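Local structure of succinate-semialdehyde dehydrogenase (NAD(P)(+)) (Marinobacter aquaeolei, 3RH9) at residues A[115-120]-A[163-168]; A[143-148]-A[470-475]; A[175-180]-A[204-209]; A[223-228]-A[247-252]. The protein probably oxidises succinate semialdehyde to succinate with NAD+ or NADP+ as hydride acceptor, as a member of the aldehyde dehydrogenase family. All coordinates share one frame; numbering follows the deposited sequence.

Reading from the N terminus, residues 115-120 come first and 143-148 next. Contact 1 then closes when 163-168 packs against 115-120, while 143-148 still awaits its partner near the C terminus, so contacts 1 and 2 cross. Contacts 3 and 4 follow in series, each between segments close in sequence, and both fall within the long span that contact 2 finally closes at 470-475. Contact 1 sets helix 103-123 against helix 162-174; contact 3 pairs two strands of the mixed sheet beside that helix; contact 4 joins the loops leading into two more of its strands. Contact 2 brings the segment leading into the last strand against strand 140-147, within the antiparallel arm, and touches all three others.

Contact 1 (A[115-120]-A[163-168]); sequences GFFDYC and MIAKKL
The Phe116 ring carries the aliphatic chain of Lys166 over one face: Lys166 CG sits 3.6 Å from the centroid of the Phe116 ring, 20° off the normal, in a CH-pi contact shifted toward the rim. Tyr112, one turn earlier, meets the same ring edge-to-face. The Phe117 ring approaches the second helix obliquely, with CE1 4.1 Å from Ala165 CB and CZ 4.0 Å from Leu168 CB. Lys166 CG stands beside its own backbone N (chi1 -60°) and the chain then runs extended, which brings Lys166 CE as well to within 3.7 Å of Phe116 CZ. The two segments belong to helices 103-123 and 162-174, which run nearly parallel here, their axes 13° apart in direction and 8.7 Å apart at closest approach. Helix 162-174 connects strands 151-154 and 178-181 in the parallel part of a Rossmann-like sheet, and helix 103-123 packs on helix 162-174. No hydrogen bond crosses between the segments. Phe116 and Phe117 diverge around Ala165, with Phe117 also packed against Leu77 and Ile80 of helix 70-86 and Phe193 of helix 188-197. The Lys166 side chain comes within about 4 Å (nearest atoms) of that of Glu256, the predicted active-site residue.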
loop_
_atom_site.group_PDB
_atom_site.type_symbol
_atom_site.label_atom_id
_atom_site.label_comp_id
_atom_site.label_asym_id
_atom_site.label_seq_id
_atom_site.Cartn_x
_atom_site.Cartn_y
_atom_site.Cartn_z
ATOM N N GLY A 115 -5.292 15.845 -18.702
ATOM C CA GLY A 115 -6.419 14.932 -18.626
ATOM C C GLY A 115 -6.528 14.234 -17.284
ATOM O O GLY A 115 -7.559 13.630 -16.957
ATOM N N PHE A 116 -5.455 14.300 -16.506
ATOM C CA PHE A 116 -5.480 13.742 -15.166
ATOM C C PHE A 116 -6.250 14.681 -14.268
ATOM O O PHE A 116 -7.088 14.271 -13.459
ATOM C CB PHE A 116 -4.060 13.517 -14.648
ATOM C CG PHE A 116 -3.427 12.286 -15.203
ATOM C CD1 PHE A 116 -3.785 11.035 -14.720
ATOM C CD2 PHE A 116 -2.506 12.366 -16.241
ATOM C CE1 PHE A 116 -3.224 9.888 -15.237
ATOM C CE2 PHE A 116 -1.936 11.210 -16.766
ATOM C CZ PHE A 116 -2.304 9.968 -16.263
ATOM N N PHE A 117 -5.969 15.958 -14.441
ATOM C CA PHE A 117 -6.662 16.987 -13.704
ATOM C C PHE A 117 -8.127 17.016 -14.093
ATOM O O PHE A 117 -9.004 17.177 -13.250
ATOM C CB PHE A 117 -5.972 18.325 -13.926
ATOM C CG PHE A 117 -4.723 18.471 -13.122
ATOM C CD1 PHE A 117 -3.494 18.279 -13.698
ATOM C CD2 PHE A 117 -4.786 18.759 -11.769
ATOM C CE1 PHE A 117 -2.343 18.406 -12.944
ATOM C CE2 PHE A 117 -3.649 18.878 -11.014
ATOM C CZ PHE A 117 -2.428 18.708 -11.595
ATOM N N ASP A 118 -8.394 16.837 -15.376
ATOM C CA ASP A 118 -9.765 16.806 -15.827
ATOM C C ASP A 118 -10.458 15.625 -15.185
ATOM O O ASP A 118 -11.568 15.738 -14.682
ATOM C CB ASP A 118 -9.856 16.693 -17.352
ATOM C CG ASP A 118 -11.282 16.869 -17.857
ATOM O OD1 ASP A 118 -11.956 17.855 -17.466
ATOM O OD2 ASP A 118 -11.742 16.015 -18.633
ATOM N N TYR A 119 -9.792 14.483 -15.194
ATOM C CA TYR A 119 -10.451 13.280 -14.759
ATOM C C TYR A 119 -10.723 13.353 -13.263
ATOM O O TYR A 119 -11.759 12.893 -12.786
ATOM C CB TYR A 119 -9.641 12.048 -15.121
ATOM C CG TYR A 119 -10.245 10.819 -14.523
ATOM C CD1 TYR A 119 -9.879 10.402 -13.251
ATOM C CD2 TYR A 119 -11.214 10.091 -15.213
ATOM C CE1 TYR A 119 -10.450 9.284 -12.687
ATOM C CE2 TYR A 119 -11.792 8.959 -14.651
ATOM C CZ TYR A 119 -11.404 8.570 -13.387
ATOM O OH TYR A 119 -11.957 7.456 -12.816
ATOM N N CYS A 120 -9.802 13.959 -12.526
ATOM C CA CYS A 120 -9.975 14.110 -11.086
ATOM C C CYS A 120 -11.043 15.119 -10.700
ATOM O O CYS A 120 -11.691 14.979 -9.666
ATOM C CB CYS A 120 -8.649 14.467 -10.426
ATOM S SG CYS A 120 -7.655 13.020 -10.113
HETATM N N MSE A 163 4.345 12.797 -15.290
HETATM C CA MSE A 163 4.441 12.172 -13.980
HETATM C C MSE A 163 3.751 13.012 -12.917
HETATM O O MSE A 163 2.772 12.576 -12.311
HETATM C CB MSE A 163 5.901 11.939 -13.575
HETATM C CG MSE A 163 6.598 10.865 -14.376
HETATM SE SE MSE A 163 5.416 9.332 -14.682
HETATM C CE MSE A 163 6.716 8.206 -15.642
ATOM N N ILE A 164 4.264 14.215 -12.688
ATOM C CA ILE A 164 3.741 15.046 -11.623
ATOM C C ILE A 164 2.222 15.205 -11.726
ATOM O O ILE A 164 1.540 15.301 -10.711
ATOM C CB ILE A 164 4.409 16.419 -11.605
ATOM C CG1 ILE A 164 4.107 17.124 -10.280
ATOM C CG2 ILE A 164 3.933 17.236 -12.790
ATOM C CD1 ILE A 164 4.304 16.248 -9.049
ATOM N N ALA A 165 1.700 15.211 -12.950
ATOM C CA ALA A 165 0.271 15.424 -13.180
ATOM C C ALA A 165 -0.568 14.303 -12.580
ATOM O O ALA A 165 -1.652 14.549 -12.046
ATOM C CB ALA A 165 -0.020 15.566 -14.659
ATOM N N LYS A 166 -0.060 13.074 -12.678
ATOM C CA LYS A 166 -0.729 11.911 -12.106
ATOM C C LYS A 166 -0.803 12.044 -10.592
ATOM O O LYS A 166 -1.808 11.705 -9.974
ATOM C CB LYS A 166 0.007 10.608 -12.451
ATOM C CG LYS A 166 0.142 10.290 -13.945
ATOM C CD LYS A 166 1.095 9.110 -14.155
ATOM C CE LYS A 166 1.055 8.582 -15.584
ATOM N NZ LYS A 166 1.869 7.320 -15.771
ATOM N N LYS A 167 0.264 12.535 -9.987
ATOM C CA LYS A 167 0.326 12.544 -8.539
ATOM C C LYS A 167 -0.447 13.708 -7.944
ATOM O O LYS A 167 -1.093 13.567 -6.915
ATOM C CB LYS A 167 1.778 12.564 -8.051
ATOM C CG LYS A 167 2.619 11.403 -8.520
ATOM C CD LYS A 167 3.978 11.391 -7.825
ATOM C CE LYS A 167 4.856 10.284 -8.375
ATOM N NZ LYS A 167 4.247 8.944 -8.160
ATOM N N LEU A 168 -0.372 14.863 -8.592
ATOM C CA LEU A 168 -0.879 16.090 -7.996
ATOM C C LEU A 168 -2.384 16.219 -8.163
ATOM O O LEU A 168 -3.068 16.705 -7.276
ATOM C CB LEU A 168 -0.155 17.301 -8.564
ATOM C CG LEU A 168 -0.489 18.617 -7.869
ATOM C CD1 LEU A 168 -0.589 18.403 -6.365
ATOM C CD2 LEU A 168 0.521 19.720 -8.225
#

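Contact 2 (A[143-148]-A[470-475])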
loop_
_atom_site.group_PDB
_atom_site.type_symbol
_atom_site.label_atom_id
_atom_site.label_comp_id
_atom_site.label_asym_id
_atom_site.label_seq_id
_atom_site.Cartn_x
_atom_site.Cartn_y
_atom_site.Cartn_z
ATOM N N VAL A 143 -17.980 5.864 6.881
ATOM C CA VAL A 143 -16.612 5.774 6.423
ATOM C C VAL A 143 -16.182 7.076 5.751
ATOM O O VAL A 143 -16.784 7.514 4.779
ATOM C CB VAL A 143 -16.435 4.586 5.451
ATOM C CG1 VAL A 143 -15.074 4.648 4.794
ATOM C CG2 VAL A 143 -16.620 3.275 6.183
ATOM N N HIS A 144 -15.138 7.692 6.280
ATOM C CA HIS A 144 -14.615 8.935 5.722
ATOM C C HIS A 144 -13.275 8.699 5.055
ATOM O O HIS A 144 -12.533 7.790 5.410
ATOM C CB HIS A 144 -14.418 9.972 6.820
ATOM C CG HIS A 144 -15.688 10.449 7.441
ATOM N ND1 HIS A 144 -16.278 9.814 8.516
ATOM C CD2 HIS A 144 -16.478 11.511 7.154
ATOM C CE1 HIS A 144 -17.378 10.459 8.859
ATOM N NE2 HIS A 144 -17.518 11.497 8.052
ATOM N N TYR A 145 -12.951 9.530 4.084
ATOM C CA TYR A 145 -11.628 9.466 3.485
ATOM C C TYR A 145 -10.889 10.785 3.761
ATOM O O TYR A 145 -11.071 11.763 3.046
ATOM C CB TYR A 145 -11.756 9.132 1.997
ATOM C CG TYR A 145 -12.513 7.842 1.790
ATOM C CD1 TYR A 145 -11.895 6.620 1.981
ATOM C CD2 TYR A 145 -13.858 7.845 1.447
ATOM C CE1 TYR A 145 -12.583 5.429 1.821
ATOM C CE2 TYR A 145 -14.561 6.662 1.297
ATOM C CZ TYR A 145 -13.916 5.454 1.485
ATOM O OH TYR A 145 -14.599 4.271 1.324
ATOM N N ARG A 146 -10.096 10.813 4.832
ATOM C CA ARG A 146 -9.349 12.015 5.230
ATOM C C ARG A 146 -8.062 12.164 4.418
ATOM O O ARG A 146 -7.481 11.173 3.957
ATOM C CB ARG A 146 -8.939 11.960 6.719
ATOM C CG ARG A 146 -9.969 11.445 7.690
ATOM C CD ARG A 146 -11.096 12.409 7.838
ATOM N NE ARG A 146 -12.056 11.962 8.831
ATOM C CZ ARG A 146 -13.244 12.525 9.021
ATOM N NH1 ARG A 146 -13.611 13.553 8.271
ATOM N NH2 ARG A 146 -14.064 12.057 9.954
ATOM N N PRO A 147 -7.587 13.394 4.272
ATOM C CA PRO A 147 -6.279 13.619 3.656
ATOM C C PRO A 147 -5.198 12.877 4.428
ATOM O O PRO A 147 -5.202 12.992 5.646
ATOM C CB PRO A 147 -6.074 15.125 3.832
ATOM C CG PRO A 147 -7.443 15.687 3.940
ATOM C CD PRO A 147 -8.298 14.640 4.578
ATOM N N VAL A 148 -4.278 12.165 3.774
ATOM C CA VAL A 148 -3.214 11.510 4.546
ATOM C C VAL A 148 -2.390 12.542 5.286
ATOM O O VAL A 148 -1.825 12.266 6.331
ATOM C CB VAL A 148 -2.250 10.576 3.712
ATOM C CG1 VAL A 148 -2.916 9.255 3.377
ATOM C CG2 VAL A 148 -1.688 11.278 2.449
ATOM N N GLY A 470 -6.638 5.361 -8.142
ATOM C CA GLY A 470 -5.715 6.480 -8.085
ATOM C C GLY A 470 -6.233 7.638 -7.240
ATOM O O GLY A 470 -5.473 8.314 -6.542
ATOM N N LEU A 471 -7.536 7.884 -7.317
ATOM C CA LEU A 471 -8.159 8.924 -6.506
ATOM C C LEU A 471 -8.044 8.616 -5.020
ATOM O O LEU A 471 -8.082 9.523 -4.211
ATOM C CB LEU A 471 -9.636 9.081 -6.865
ATOM C CG LEU A 471 -10.039 10.026 -7.994
ATOM C CD1 LEU A 471 -11.430 9.669 -8.464
ATOM C CD2 LEU A 471 -9.992 11.473 -7.512
ATOM N N PHE A 472 -7.897 7.340 -4.674
ATOM C CA PHE A 472 -7.819 6.925 -3.270
ATOM C C PHE A 472 -6.400 6.776 -2.716
ATOM O O PHE A 472 -6.222 6.311 -1.595
ATOM C CB PHE A 472 -8.604 5.626 -3.030
ATOM C CG PHE A 472 -10.081 5.831 -2.939
ATOM C CD1 PHE A 472 -10.850 5.908 -4.081
ATOM C CD2 PHE A 472 -10.702 5.964 -1.711
ATOM C CE1 PHE A 472 -12.204 6.113 -3.998
ATOM C CE2 PHE A 472 -12.061 6.165 -1.623
ATOM C CZ PHE A 472 -12.808 6.246 -2.769
ATOM N N GLU A 473 -5.401 7.167 -3.488
ATOM C CA GLU A 473 -4.027 7.019 -3.042
ATOM C C GLU A 473 -3.704 7.929 -1.864
ATOM O O GLU A 473 -3.127 7.485 -0.868
ATOM C CB GLU A 473 -3.065 7.309 -4.193
ATOM C CG GLU A 473 -2.991 6.201 -5.238
ATOM C CD GLU A 473 -1.866 5.220 -4.956
ATOM O OE1 GLU A 473 -1.828 4.638 -3.833
ATOM O OE2 GLU A 473 -1.014 5.044 -5.867
ATOM N N PHE A 474 -4.071 9.199 -1.977
ATOM C CA PHE A 474 -3.699 10.172 -0.959
ATOM C C PHE A 474 -4.699 10.377 0.169
ATOM O O PHE A 474 -4.710 11.432 0.793
ATOM C CB PHE A 474 -3.370 11.505 -1.614
ATOM C CG PHE A 474 -2.221 11.417 -2.550
ATOM C CD1 PHE A 474 -2.433 11.233 -3.906
ATOM C CD2 PHE A 474 -0.921 11.457 -2.071
ATOM C CE1 PHE A 474 -1.375 11.137 -4.770
ATOM C CE2 PHE A 474 0.143 11.350 -2.931
ATOM C CZ PHE A 474 -0.085 11.192 -4.284
ATOM N N VAL A 475 -5.527 9.379 0.445
ATOM C CA VAL A 475 -6.445 9.485 1.568
ATOM C C VAL A 475 -6.280 8.340 2.568
ATOM O O VAL A 475 -5.837 7.245 2.209
ATOM C CB VAL A 475 -7.889 9.560 1.089
ATOM C CG1 VAL A 475 -8.139 10.899 0.447
ATOM C CG2 VAL A 475 -8.179 8.431 0.100
#
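Pro147 and Val475 face each other as an antiparallel non-hydrogen-bonded pair, CA to CA 4.6 Å, with side chains that diverge. Just past this pair, Val148 N donates to Phe474 O (3.1 Å, 164° at the hydrogen), and on the other side of Pro147 the Val475 CA lies near Arg146 O in a bent CA-H...O contact. Strand 140-147 is the middle strand of a three-stranded antiparallel sheet, flanked by 130-131 and 475-482; such an arm is the oligomerisation element of aldehyde dehydrogenases, and here it reaches the second subunit. Tyr145 and Phe472 form a T-shaped stack: the Phe472 edge points at the Tyr145 face, placing Phe472 CE2 3.5 Å above the centre of the Tyr145 ring, with the planes at 87° and the centroids 4.9 Å apart. Tyr145 CG lies beside its own backbone N (chi1 -57°), which turns the ring to meet Phe472, while Tyr145 CB packs at 4.0 Å on Val475 CB. Val148 reaches the opposing backbone with its methyls, CG1 lying 3.6 Å from Val475 C. The Tyr145 hydroxyl is hydrogen-bonded to Glu469 of the second subunit and weakly to His130, whereas Arg146 NE bonds to Gln478 of the adjoining strand.

Contact 3 (A[175-180]-A[204-209]); sequences GCPSVI and DGMVNL
Gly175 and Cys176 meet Met206, modelled as selenomethionine, at its methyl end. Gly175 ends helix 162-174 in a Schellman motif at positive phi (84°), and the chain turns there toward strand 178-181. The Met206 chain doubles back beyond CB so that its CE lies 3.6 Å from Cys176 O. At Pro177 the same side chain crosses the pyrrolidine ring obliquely, its SE 4.1 Å from Pro177 CG, while Pro177 CB rests on Gly205 O at 3.7 Å. Ser178 makes the first regular bond: Ser178 N donates to Met206 O over 2.9 Å, at 157°. With OG set between its backbone N and carbonyl carbon (chi1 48°), the Ser178 hydroxyl also turns to Met206 O, in a weak bond of 3.4 Å. Val179 projects to the same face as Asn208, toward helix 48-61, its CG2 4.5 Å from Asn208 CB. Ile180 N then donates to Asn208 O, and Ile180 pairs in parallel with Leu209, whose CD1 comes within 3.4 Å of Ile180 O. Strands 178-181 and 207-209, joined through helix 188-197, form a beta-alpha-beta unit at one edge of the mixed sheet within the chain. Ile180 and Leu209 share the face that this helix covers through Met190. Met206 O receives a backbone bond and a weak hydroxyl bond from Ser178, as well as a CA-H contact from Pro177; at the start of the pairing, the carbonyl of buried Met206 thus gathers the N-H, hydroxyl and CA-H groups of these two residues.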
loop_
_atom_site.group_PDB
_atom_site.type_symbol
_atom_site.label_atom_id
_atom_site.label_comp_id
_atom_site.label_asym_id
_atom_site.label_seq_id
_atom_site.Cartn_x
_atom_site.Cartn_y
_atom_site.Cartn_z
ATOM N N GLY A 175 -7.222 16.815 -0.890
ATOM C CA GLY A 175 -6.984 17.891 0.050
ATOM C C GLY A 175 -5.603 17.794 0.672
ATOM O O GLY A 175 -5.378 18.300 1.765
ATOM N N CYS A 176 -4.675 17.135 -0.022
ATOM C CA CYS A 176 -3.319 16.938 0.497
ATOM C C CYS A 176 -2.363 18.000 0.015
ATOM O O CYS A 176 -2.064 18.057 -1.166
ATOM C CB CYS A 176 -2.772 15.561 0.097
ATOM S SG CYS A 176 -3.391 14.247 1.152
ATOM N N PRO A 177 -1.885 18.851 0.931
ATOM C CA PRO A 177 -0.803 19.769 0.559
ATOM C C PRO A 177 0.427 18.944 0.192
ATOM O O PRO A 177 0.667 17.886 0.768
ATOM C CB PRO A 177 -0.557 20.574 1.846
ATOM C CG PRO A 177 -1.794 20.379 2.687
ATOM C CD PRO A 177 -2.287 19.003 2.341
ATOM N N SER A 178 1.201 19.406 -0.772
ATOM C CA SER A 178 2.311 18.604 -1.238
ATOM C C SER A 178 3.615 19.389 -1.345
ATOM O O SER A 178 3.624 20.604 -1.529
ATOM C CB SER A 178 1.953 17.943 -2.570
ATOM O OG SER A 178 1.396 18.880 -3.477
ATOM N N VAL A 179 4.716 18.670 -1.206
ATOM C CA VAL A 179 6.037 19.218 -1.411
ATOM C C VAL A 179 6.585 18.493 -2.625
ATOM O O VAL A 179 6.590 17.262 -2.655
ATOM C CB VAL A 179 6.907 18.940 -0.199
ATOM C CG1 VAL A 179 8.341 19.317 -0.482
ATOM C CG2 VAL A 179 6.377 19.677 0.999
ATOM N N ILE A 180 7.013 19.237 -3.643
ATOM C CA ILE A 180 7.321 18.626 -4.941
ATOM C C ILE A 180 8.789 18.662 -5.360
ATOM O O ILE A 180 9.403 19.729 -5.360
ATOM C CB ILE A 180 6.473 19.234 -6.059
ATOM C CG1 ILE A 180 4.997 18.901 -5.816
ATOM C CG2 ILE A 180 6.964 18.720 -7.425
ATOM C CD1 ILE A 180 4.043 19.337 -6.909
ATOM N N ASP A 204 -2.066 29.330 0.016
ATOM C CA ASP A 204 -0.652 29.351 0.358
ATOM C C ASP A 204 -0.253 28.056 1.072
ATOM O O ASP A 204 -0.720 27.775 2.171
ATOM C CB ASP A 204 -0.319 30.567 1.241
ATOM C CG ASP A 204 -0.091 31.848 0.442
ATOM O OD1 ASP A 204 -0.276 31.820 -0.794
ATOM O OD2 ASP A 204 0.272 32.889 1.047
ATOM N N GLY A 205 0.620 27.275 0.450
ATOM C CA GLY A 205 1.074 26.026 1.030
ATOM C C GLY A 205 0.524 24.762 0.380
ATOM O O GLY A 205 0.990 23.681 0.705
HETATM N N MSE A 206 -0.457 24.865 -0.519
HETATM C CA MSE A 206 -1.021 23.656 -1.126
HETATM C C MSE A 206 -0.031 22.956 -2.049
HETATM O O MSE A 206 -0.004 21.723 -2.133
HETATM C CB MSE A 206 -2.300 23.950 -1.889
HETATM C CG MSE A 206 -3.513 24.022 -1.016
HETATM SE SE MSE A 206 -4.002 22.338 -0.097
HETATM C CE MSE A 206 -3.853 21.100 -1.608
ATOM N N VAL A 207 0.777 23.746 -2.748
ATOM C CA VAL A 207 1.839 23.201 -3.575
ATOM C C VAL A 207 3.142 23.898 -3.220
ATOM O O VAL A 207 3.148 25.074 -2.890
ATOM C CB VAL A 207 1.546 23.379 -5.056
ATOM C CG1 VAL A 207 0.204 22.772 -5.396
ATOM C CG2 VAL A 207 1.550 24.837 -5.402
ATOM N N ASN A 208 4.235 23.144 -3.254
ATOM C CA ASN A 208 5.564 23.636 -2.902
ATOM C C ASN A 208 6.615 22.919 -3.741
ATOM O O ASN A 208 6.509 21.718 -3.983
ATOM C CB ASN A 208 5.860 23.418 -1.422
ATOM C CG ASN A 208 4.759 23.932 -0.528
ATOM O OD1 ASN A 208 3.804 23.219 -0.219
ATOM N ND2 ASN A 208 4.893 25.170 -0.093
ATOM N N LEU A 209 7.622 23.670 -4.176
ATOM C CA LEU A 209 8.654 23.160 -5.063
ATOM C C LEU A 209 10.033 23.224 -4.408
ATOM O O LEU A 209 10.466 24.268 -3.956
ATOM C CB LEU A 209 8.629 23.939 -6.380
ATOM C CG LEU A 209 9.707 23.644 -7.434
ATOM C CD1 LEU A 209 9.874 22.140 -7.672
ATOM C CD2 LEU A 209 9.405 24.394 -8.750
#

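Contact 4 (A[223-228]-A[247-252]); sequences EHKDVP and AEQVKK
Two loops leading into neighbouring parallel strands of the mixed sheet, 229-233 and 252-256, meet where Gln249 and Lys251 reach across to the backbone of 223-228. That first loop leaves helix 214-223 and makes a type I beta turn from His224 to Val227. The Lys251 chain folds over at its far end (chi4 -87°) and brings its ammonium group to the last carbonyl of the turn: Lys251 NZ donates to Val227 O over 2.7 Å, tilted 33° from the carbonyl plane. Its methylene groups run over the same stretch of backbone, with Lys251 CG 3.8 Å from Pro228 O. Beside it, Gln249 NE2 makes a weak, strongly bent bond of 2.8 Å to Glu223 O, the carbonyl of the last residue of the helix. The Gln249 and Lys225 side chains cross at about a right angle, Gln249 OE1 lying 3.7 Å from Lys225 CG. Where the strands begin, Lys252 N bonds to Pro228 O at 3.2 Å, and the pairing carries on through Lys252 and Leu230. Lys252 NZ turns to Glu473 O, while Glu248 O receives a bond from Arg240 of the second subunit. All three bonds across the loops end on main-chain carbonyls, one in the turn and one on either side of it in sequence, so 223-228 is held through its backbone; the positive charge of Lys251, placed near the C-terminal end of helix 214-223, probably interacts favourably with its dipole.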
loop_
_atom_site.group_PDB
_atom_site.type_symbol
_atom_site.label_atom_id
_atom_site.label_comp_id
_atom_site.label_asym_id
_atom_site.label_seq_id
_atom_site.Cartn_x
_atom_site.Cartn_y
_atom_site.Cartn_z
ATOM N N GLU A 223 12.371 11.610 6.774
ATOM C CA GLU A 223 12.503 11.713 8.221
ATOM C C GLU A 223 11.376 12.494 8.844
ATOM O O GLU A 223 11.057 12.305 10.003
ATOM C CB GLU A 223 13.816 12.382 8.595
ATOM C CG GLU A 223 15.023 11.507 8.364
ATOM C CD GLU A 223 16.327 12.189 8.776
ATOM O OE1 GLU A 223 16.281 13.327 9.307
ATOM O OE2 GLU A 223 17.401 11.582 8.566
ATOM N N HIS A 224 10.772 13.387 8.083
ATOM C CA HIS A 224 9.826 14.298 8.690
ATOM C C HIS A 224 8.531 13.610 9.087
ATOM O O HIS A 224 7.965 12.869 8.300
ATOM C CB HIS A 224 9.540 15.508 7.793
ATOM C CG HIS A 224 9.063 16.702 8.560
ATOM N ND1 HIS A 224 9.884 17.763 8.872
ATOM C CD2 HIS A 224 7.869 16.969 9.139
ATOM C CE1 HIS A 224 9.205 18.652 9.576
ATOM N NE2 HIS A 224 7.980 18.194 9.750
ATOM N N LYS A 225 8.067 13.895 10.304
ATOM C CA LYS A 225 6.841 13.325 10.852
ATOM C C LYS A 225 5.565 13.963 10.322
ATOM O O LYS A 225 4.476 13.457 10.566
ATOM C CB LYS A 225 6.846 13.418 12.372
ATOM C CG LYS A 225 7.764 12.391 13.054
ATOM C CD LYS A 225 7.884 12.658 14.569
ATOM C CE LYS A 225 8.751 11.616 15.268
ATOM N NZ LYS A 225 8.681 11.770 16.753
ATOM N N ASP A 226 5.676 15.079 9.614
ATOM C CA ASP A 226 4.488 15.666 9.008
ATOM C C ASP A 226 4.334 15.271 7.553
ATOM O O ASP A 226 3.405 15.725 6.886
ATOM C CB ASP A 226 4.480 17.181 9.151
ATOM C CG ASP A 226 4.289 17.616 10.580
ATOM O OD1 ASP A 226 3.873 16.759 11.402
ATOM O OD2 ASP A 226 4.568 18.800 10.878
ATOM N N VAL A 227 5.244 14.436 7.059
ATOM C CA VAL A 227 5.075 13.872 5.727
ATOM C C VAL A 227 4.705 12.398 5.810
ATOM O O VAL A 227 5.551 11.539 5.659
ATOM C CB VAL A 227 6.311 14.065 4.851
ATOM C CG1 VAL A 227 6.040 13.572 3.460
ATOM C CG2 VAL A 227 6.667 15.514 4.802
ATOM N N PRO A 228 3.425 12.109 6.059
ATOM C CA PRO A 228 2.943 10.745 6.280
ATOM C C PRO A 228 3.029 9.878 5.036
ATOM O O PRO A 228 3.063 8.663 5.146
ATOM C CB PRO A 228 1.477 10.953 6.642
ATOM C CG PRO A 228 1.362 12.377 7.004
ATOM C CD PRO A 228 2.345 13.091 6.180
ATOM N N ALA A 247 10.779 3.003 6.903
ATOM C CA ALA A 247 10.153 1.885 7.581
ATOM C C ALA A 247 9.822 2.181 9.038
ATOM O O ALA A 247 8.833 1.700 9.557
ATOM C CB ALA A 247 11.016 0.640 7.474
ATOM N N GLU A 248 10.656 2.966 9.697
ATOM C CA GLU A 248 10.470 3.228 11.109
ATOM C C GLU A 248 9.155 3.925 11.369
ATOM O O GLU A 248 8.426 3.572 12.304
ATOM C CB GLU A 248 11.618 4.065 11.636
ATOM C CG GLU A 248 12.863 3.244 11.857
ATOM C CD GLU A 248 12.684 2.222 12.972
ATOM O OE1 GLU A 248 12.046 2.575 13.994
ATOM O OE2 GLU A 248 13.178 1.078 12.828
ATOM N N GLN A 249 8.841 4.919 10.549
ATOM C CA GLN A 249 7.546 5.573 10.683
ATOM C C GLN A 249 6.437 4.795 10.014
ATOM O O GLN A 249 5.262 5.150 10.153
ATOM C CB GLN A 249 7.587 6.979 10.120
ATOM C CG GLN A 249 8.523 7.890 10.870
ATOM C CD GLN A 249 8.263 9.338 10.541
ATOM O OE1 GLN A 249 7.104 9.797 10.521
ATOM N NE2 GLN A 249 9.344 10.077 10.277
ATOM N N VAL A 250 6.812 3.737 9.295
ATOM C CA VAL A 250 5.860 2.953 8.521
ATOM C C VAL A 250 5.104 3.885 7.569
ATOM O O VAL A 250 3.892 3.904 7.540
ATOM C CB VAL A 250 4.864 2.212 9.437
ATOM C CG1 VAL A 250 4.134 1.141 8.669
ATOM C CG2 VAL A 250 5.576 1.602 10.610
ATOM N N LYS A 251 5.832 4.673 6.792
ATOM C CA LYS A 251 5.187 5.645 5.939
ATOM C C LYS A 251 4.370 4.968 4.850
ATOM O O LYS A 251 4.739 3.928 4.319
ATOM C CB LYS A 251 6.214 6.584 5.319
ATOM C CG LYS A 251 6.584 7.791 6.167
ATOM C CD LYS A 251 7.028 8.939 5.271
ATOM C CE LYS A 251 8.250 9.675 5.810
ATOM N NZ LYS A 251 7.927 10.749 6.731
ATOM N N LYS A 252 3.248 5.571 4.515
ATOM C CA LYS A 252 2.497 5.155 3.348
ATOM C C LYS A 252 3.266 5.531 2.074
ATOM O O LYS A 252 3.648 6.679 1.891
ATOM C CB LYS A 252 1.112 5.804 3.375
ATOM C CG LYS A 252 0.285 5.521 2.155
ATOM C CD LYS A 252 -1.204 5.720 2.440
ATOM C CE LYS A 252 -2.007 5.304 1.241
ATOM N NZ LYS A 252 -3.443 5.488 1.473
#